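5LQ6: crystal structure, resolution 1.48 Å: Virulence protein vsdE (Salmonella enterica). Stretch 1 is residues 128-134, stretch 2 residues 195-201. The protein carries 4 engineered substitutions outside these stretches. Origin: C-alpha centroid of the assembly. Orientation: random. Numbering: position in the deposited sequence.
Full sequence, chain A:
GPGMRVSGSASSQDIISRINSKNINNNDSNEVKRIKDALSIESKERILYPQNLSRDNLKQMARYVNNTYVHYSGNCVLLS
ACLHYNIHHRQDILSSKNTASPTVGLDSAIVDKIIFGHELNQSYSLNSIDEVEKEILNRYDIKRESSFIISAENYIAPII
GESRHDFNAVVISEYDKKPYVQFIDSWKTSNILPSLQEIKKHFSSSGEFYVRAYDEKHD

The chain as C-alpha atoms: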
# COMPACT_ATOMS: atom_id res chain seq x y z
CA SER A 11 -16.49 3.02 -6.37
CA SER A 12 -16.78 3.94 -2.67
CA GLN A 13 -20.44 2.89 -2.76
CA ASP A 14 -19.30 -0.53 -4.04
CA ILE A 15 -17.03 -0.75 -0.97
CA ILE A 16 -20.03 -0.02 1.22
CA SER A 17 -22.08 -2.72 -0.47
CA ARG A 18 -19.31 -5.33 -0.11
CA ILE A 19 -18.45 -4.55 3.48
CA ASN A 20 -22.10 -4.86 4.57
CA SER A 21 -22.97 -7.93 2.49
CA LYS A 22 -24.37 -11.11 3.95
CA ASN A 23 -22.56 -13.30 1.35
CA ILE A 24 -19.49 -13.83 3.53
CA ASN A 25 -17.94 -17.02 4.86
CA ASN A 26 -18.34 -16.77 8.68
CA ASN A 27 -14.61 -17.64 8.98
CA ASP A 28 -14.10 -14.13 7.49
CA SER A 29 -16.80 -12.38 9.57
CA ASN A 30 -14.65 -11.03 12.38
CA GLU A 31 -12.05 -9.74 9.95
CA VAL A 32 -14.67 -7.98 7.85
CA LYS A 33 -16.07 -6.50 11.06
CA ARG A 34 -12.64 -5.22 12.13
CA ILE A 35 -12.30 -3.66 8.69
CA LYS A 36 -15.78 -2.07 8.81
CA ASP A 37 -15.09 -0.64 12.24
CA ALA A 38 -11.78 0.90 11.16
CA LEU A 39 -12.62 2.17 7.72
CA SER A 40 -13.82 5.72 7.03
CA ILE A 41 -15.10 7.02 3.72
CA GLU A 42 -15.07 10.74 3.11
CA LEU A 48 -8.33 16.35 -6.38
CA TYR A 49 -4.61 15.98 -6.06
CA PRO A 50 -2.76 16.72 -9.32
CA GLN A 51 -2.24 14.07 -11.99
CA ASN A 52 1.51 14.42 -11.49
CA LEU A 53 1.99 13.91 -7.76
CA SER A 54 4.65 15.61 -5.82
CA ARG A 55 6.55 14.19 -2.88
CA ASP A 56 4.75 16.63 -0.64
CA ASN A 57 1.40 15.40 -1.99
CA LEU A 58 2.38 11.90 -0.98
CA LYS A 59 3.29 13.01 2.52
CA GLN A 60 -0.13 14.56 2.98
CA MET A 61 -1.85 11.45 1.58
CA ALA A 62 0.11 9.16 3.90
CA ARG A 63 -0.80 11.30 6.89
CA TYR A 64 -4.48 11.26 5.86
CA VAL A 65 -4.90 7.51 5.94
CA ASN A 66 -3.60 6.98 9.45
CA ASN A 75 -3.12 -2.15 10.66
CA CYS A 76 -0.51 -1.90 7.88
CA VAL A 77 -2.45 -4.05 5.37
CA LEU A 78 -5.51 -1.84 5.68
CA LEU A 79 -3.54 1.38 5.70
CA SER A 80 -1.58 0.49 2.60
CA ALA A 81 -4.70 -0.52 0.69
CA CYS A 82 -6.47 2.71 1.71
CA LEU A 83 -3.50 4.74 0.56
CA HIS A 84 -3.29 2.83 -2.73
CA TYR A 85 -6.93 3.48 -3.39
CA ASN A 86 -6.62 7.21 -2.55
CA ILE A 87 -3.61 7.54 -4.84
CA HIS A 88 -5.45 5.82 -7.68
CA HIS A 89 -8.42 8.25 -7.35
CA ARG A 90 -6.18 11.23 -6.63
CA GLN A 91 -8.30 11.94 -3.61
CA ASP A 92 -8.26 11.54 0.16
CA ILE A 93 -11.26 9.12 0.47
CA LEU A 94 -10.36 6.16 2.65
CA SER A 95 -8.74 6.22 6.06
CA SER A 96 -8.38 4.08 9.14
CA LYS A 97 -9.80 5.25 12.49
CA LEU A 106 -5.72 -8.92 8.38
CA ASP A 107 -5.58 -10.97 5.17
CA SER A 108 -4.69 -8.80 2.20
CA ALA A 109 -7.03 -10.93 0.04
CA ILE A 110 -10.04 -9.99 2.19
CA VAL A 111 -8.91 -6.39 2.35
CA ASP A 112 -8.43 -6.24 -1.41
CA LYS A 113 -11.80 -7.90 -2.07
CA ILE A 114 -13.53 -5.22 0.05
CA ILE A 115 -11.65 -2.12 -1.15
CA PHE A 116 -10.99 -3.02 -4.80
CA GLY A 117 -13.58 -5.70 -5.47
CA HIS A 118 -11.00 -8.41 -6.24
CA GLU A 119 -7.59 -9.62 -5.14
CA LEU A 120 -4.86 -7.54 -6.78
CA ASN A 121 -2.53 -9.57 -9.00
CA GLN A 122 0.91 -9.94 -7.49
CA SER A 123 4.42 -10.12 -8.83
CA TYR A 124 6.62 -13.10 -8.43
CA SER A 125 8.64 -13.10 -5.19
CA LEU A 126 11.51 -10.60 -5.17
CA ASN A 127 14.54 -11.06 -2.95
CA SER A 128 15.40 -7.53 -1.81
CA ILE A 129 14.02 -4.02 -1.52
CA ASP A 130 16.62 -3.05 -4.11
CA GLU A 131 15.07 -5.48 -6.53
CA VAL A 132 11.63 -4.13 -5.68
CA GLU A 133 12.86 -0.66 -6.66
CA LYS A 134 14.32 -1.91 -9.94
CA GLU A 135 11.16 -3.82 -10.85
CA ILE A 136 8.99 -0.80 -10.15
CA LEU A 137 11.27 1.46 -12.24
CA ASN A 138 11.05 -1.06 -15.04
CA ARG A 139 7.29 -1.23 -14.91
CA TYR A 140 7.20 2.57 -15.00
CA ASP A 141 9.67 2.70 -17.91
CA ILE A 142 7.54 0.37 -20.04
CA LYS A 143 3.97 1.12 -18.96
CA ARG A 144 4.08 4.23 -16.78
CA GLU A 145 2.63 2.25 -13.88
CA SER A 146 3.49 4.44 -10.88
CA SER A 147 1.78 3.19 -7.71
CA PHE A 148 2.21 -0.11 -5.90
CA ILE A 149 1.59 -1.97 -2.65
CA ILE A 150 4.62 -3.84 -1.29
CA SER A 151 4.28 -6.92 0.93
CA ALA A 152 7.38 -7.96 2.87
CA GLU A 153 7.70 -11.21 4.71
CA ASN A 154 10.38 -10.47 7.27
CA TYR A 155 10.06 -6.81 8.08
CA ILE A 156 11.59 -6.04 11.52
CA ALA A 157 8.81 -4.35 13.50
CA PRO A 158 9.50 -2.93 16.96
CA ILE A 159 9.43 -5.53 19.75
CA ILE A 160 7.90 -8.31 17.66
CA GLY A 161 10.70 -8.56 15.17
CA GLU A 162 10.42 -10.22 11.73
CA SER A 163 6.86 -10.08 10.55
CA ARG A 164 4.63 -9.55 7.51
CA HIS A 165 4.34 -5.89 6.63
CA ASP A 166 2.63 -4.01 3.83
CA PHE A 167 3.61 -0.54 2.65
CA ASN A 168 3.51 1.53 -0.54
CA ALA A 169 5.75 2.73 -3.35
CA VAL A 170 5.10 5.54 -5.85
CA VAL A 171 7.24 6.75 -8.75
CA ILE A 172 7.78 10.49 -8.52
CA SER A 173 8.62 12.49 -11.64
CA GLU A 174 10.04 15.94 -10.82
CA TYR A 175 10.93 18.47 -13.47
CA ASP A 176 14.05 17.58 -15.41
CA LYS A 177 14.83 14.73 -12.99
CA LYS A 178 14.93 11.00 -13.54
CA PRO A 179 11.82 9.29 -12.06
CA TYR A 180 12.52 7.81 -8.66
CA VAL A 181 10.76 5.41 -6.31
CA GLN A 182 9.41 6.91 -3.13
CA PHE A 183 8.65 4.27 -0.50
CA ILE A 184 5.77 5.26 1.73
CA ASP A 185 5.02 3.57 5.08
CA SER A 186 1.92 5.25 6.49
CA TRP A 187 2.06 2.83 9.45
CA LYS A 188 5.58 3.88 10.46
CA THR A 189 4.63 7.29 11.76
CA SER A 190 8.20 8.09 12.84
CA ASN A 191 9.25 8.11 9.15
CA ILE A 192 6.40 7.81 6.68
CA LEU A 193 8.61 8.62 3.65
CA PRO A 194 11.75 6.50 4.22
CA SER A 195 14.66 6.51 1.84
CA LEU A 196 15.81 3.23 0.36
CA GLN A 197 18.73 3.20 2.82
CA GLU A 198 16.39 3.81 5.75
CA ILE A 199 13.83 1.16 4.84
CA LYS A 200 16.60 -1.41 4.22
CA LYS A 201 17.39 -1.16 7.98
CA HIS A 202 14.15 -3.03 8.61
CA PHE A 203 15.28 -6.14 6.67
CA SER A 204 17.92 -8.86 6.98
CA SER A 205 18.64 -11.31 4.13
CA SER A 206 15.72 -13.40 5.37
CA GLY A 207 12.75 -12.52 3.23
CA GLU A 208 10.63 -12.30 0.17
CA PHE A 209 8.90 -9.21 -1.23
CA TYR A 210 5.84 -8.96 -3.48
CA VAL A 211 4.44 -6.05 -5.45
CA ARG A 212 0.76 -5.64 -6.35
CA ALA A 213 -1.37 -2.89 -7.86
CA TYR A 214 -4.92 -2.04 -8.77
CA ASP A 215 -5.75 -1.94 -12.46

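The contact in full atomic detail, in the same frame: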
# COMPACT_ATOMS: atom_id res chain seq x y z
N SER A 128 14.85 -8.66 -2.51
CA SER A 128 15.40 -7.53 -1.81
C SER A 128 14.60 -6.29 -2.14
O SER A 128 13.93 -6.20 -3.18
CB SER A 128 16.90 -7.30 -2.17
OG SER A 128 16.99 -6.88 -3.49
N ILE A 129 14.66 -5.31 -1.25
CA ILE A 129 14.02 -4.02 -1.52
C ILE A 129 14.67 -3.32 -2.70
O ILE A 129 14.03 -2.63 -3.46
CB ILE A 129 13.94 -3.22 -0.19
CG1 ILE A 129 12.91 -2.07 -0.30
CG2 ILE A 129 15.28 -2.71 0.17
CD1 ILE A 129 11.51 -2.55 -0.36
N ASP A 130 15.96 -3.56 -2.94
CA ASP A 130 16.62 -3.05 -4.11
C ASP A 130 16.02 -3.58 -5.39
O ASP A 130 15.84 -2.88 -6.39
CB ASP A 130 18.13 -3.40 -4.05
CG ASP A 130 18.75 -3.06 -2.72
OD1 ASP A 130 18.53 -3.84 -1.69
OD2 ASP A 130 19.35 -1.98 -2.70
N GLU A 131 15.71 -4.86 -5.38
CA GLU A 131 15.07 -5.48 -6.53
C GLU A 131 13.64 -5.01 -6.72
O GLU A 131 13.17 -4.88 -7.86
CB GLU A 131 15.19 -6.96 -6.37
CG GLU A 131 16.63 -7.38 -6.64
CD GLU A 131 16.91 -8.82 -6.29
OE1 GLU A 131 17.15 -9.06 -5.10
OE2 GLU A 131 16.94 -9.69 -7.23
N VAL A 132 12.93 -4.78 -5.62
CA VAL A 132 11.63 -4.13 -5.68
C VAL A 132 11.73 -2.79 -6.39
O VAL A 132 10.93 -2.50 -7.31
CB VAL A 132 11.04 -3.96 -4.30
CG1 VAL A 132 9.79 -3.07 -4.35
CG2 VAL A 132 10.68 -5.30 -3.65
N GLU A 133 12.70 -1.97 -6.00
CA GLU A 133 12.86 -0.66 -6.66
C GLU A 133 13.10 -0.80 -8.16
O GLU A 133 12.50 -0.13 -8.96
CB GLU A 133 14.00 0.13 -5.99
CG GLU A 133 14.27 1.48 -6.60
CD GLU A 133 15.55 2.12 -6.11
OE1 GLU A 133 16.60 1.44 -6.10
OE2 GLU A 133 15.51 3.29 -5.70
N LYS A 134 13.99 -1.71 -8.52
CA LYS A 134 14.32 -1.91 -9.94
C LYS A 134 13.11 -2.38 -10.72
O LYS A 134 12.83 -1.89 -11.84
CB LYS A 134 15.44 -2.97 -10.04
CG LYS A 134 15.83 -3.29 -11.48
CD LYS A 134 16.88 -4.37 -11.53
CE LYS A 134 16.81 -5.14 -12.85
NZ LYS A 134 18.01 -6.00 -13.09
N SER A 195 13.80 6.75 2.98
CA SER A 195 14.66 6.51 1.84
C SER A 195 14.89 5.04 1.69
O SER A 195 14.60 4.27 2.59
CB SER A 195 16.01 7.19 2.01
OG SER A 195 16.72 6.60 3.10
N LEU A 196 15.44 4.63 0.54
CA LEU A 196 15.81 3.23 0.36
C LEU A 196 16.75 2.76 1.47
O LEU A 196 16.55 1.70 2.06
CB LEU A 196 16.45 3.05 -1.02
CG LEU A 196 16.91 1.60 -1.28
CD1 LEU A 196 15.74 0.67 -1.43
CD2 LEU A 196 17.75 1.57 -2.56
N GLN A 197 17.76 3.55 1.76
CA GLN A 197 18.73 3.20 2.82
C GLN A 197 18.01 3.00 4.14
O GLN A 197 18.29 2.06 4.90
CB GLN A 197 19.81 4.29 2.90
CG GLN A 197 20.80 4.20 4.05
CD GLN A 197 21.96 5.20 3.89
OE1 GLN A 197 22.06 6.19 4.61
NE2 GLN A 197 22.82 4.95 2.91
N GLU A 198 17.06 3.88 4.47
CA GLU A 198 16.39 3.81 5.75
C GLU A 198 15.51 2.57 5.80
O GLU A 198 15.51 1.86 6.81
CB GLU A 198 15.53 5.07 5.96
CG GLU A 198 16.38 6.23 6.39
CD GLU A 198 15.73 7.57 6.23
OE1 GLU A 198 14.61 7.68 5.70
OE2 GLU A 198 16.34 8.56 6.66
N ILE A 199 14.72 2.30 4.77
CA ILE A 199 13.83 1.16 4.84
C ILE A 199 14.59 -0.17 4.86
O ILE A 199 14.14 -1.13 5.48
CB ILE A 199 12.74 1.27 3.75
CG1 ILE A 199 11.48 0.51 4.21
CG2 ILE A 199 13.30 0.88 2.41
CD1 ILE A 199 10.31 0.67 3.27
N LYS A 200 15.73 -0.21 4.22
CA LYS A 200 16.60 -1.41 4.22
C LYS A 200 17.02 -1.81 5.63
O LYS A 200 17.28 -3.01 5.86
CB LYS A 200 17.86 -1.19 3.38
CG LYS A 200 17.64 -1.24 1.90
CD LYS A 200 18.91 -1.19 1.07
CE LYS A 200 19.62 -2.53 1.14
NZ LYS A 200 20.70 -2.57 0.13
N LYS A 201 17.08 -0.87 6.57
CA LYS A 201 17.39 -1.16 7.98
C LYS A 201 16.41 -2.11 8.60
O LYS A 201 16.75 -2.79 9.55
CB LYS A 201 17.42 0.12 8.83
CG LYS A 201 18.44 1.16 8.39
CD LYS A 201 19.83 0.64 8.27
CE LYS A 201 20.81 1.79 7.95
NZ LYS A 201 20.37 3.11 8.52

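Two short helical segments, roughly antiparallel, meet here in a small side-chain contact, in which an apolar cluster around Ile129 is flanked by a salt bridge between Asp130 and Lys200. The helices run in broadly opposing directions, at 141° between their N-to-C vectors, and their axes come no nearer than 11.0 Å. At that separation the backbones do not bond to each other; side chains span the gap, and together the two stretches bury a modest 284 Å².

Each helix begins with a serine cap. The first turn of a helix leaves backbone NH groups without partners, and a short hydroxyl side chain can reach back to one of them: Ser128 OG accepts from Glu131 N at 3.0 Å, and Ser195 OG accepts from Glu198 N at 3.1 Å. The glutamates answer in kind, since Ser128 OG donates to Glu131 OE1 (2.7 Å) and Ser195 N donates to Glu198 OE1 (3.0 Å). Neither serine touches the opposite stretch.

Ile129, buried and directed toward the second helix, is the centre of the packing. Its CG2 lies 3.8 Å from Leu196 CD1, and its CG1 lies 4.0 Å from Ile199 CG2. Branched aliphatic side chains suit this site because they fill space without leaving polar groups unpaired. Ile129 CG2 also sits 3.3 Å from Lys200 CG, so the lysine contributes its hydrocarbon stem to the apolar surface before its charge is used farther out.

That charge meets Asp130. Both side chains leave their helices sideways, yet their ends draw together: Lys200 NZ donates to Asp130 OD1 at 3.1 Å and, more weakly, to Asp130 OD2 at 3.2 Å. Leu196 CD2 completes the contact, lying 3.7 Å from Glu133 OE1 and 3.9 Å from Asp130 OD2; these are van der Waals contacts, as a methyl group offers the carboxylates no hydrogen bond.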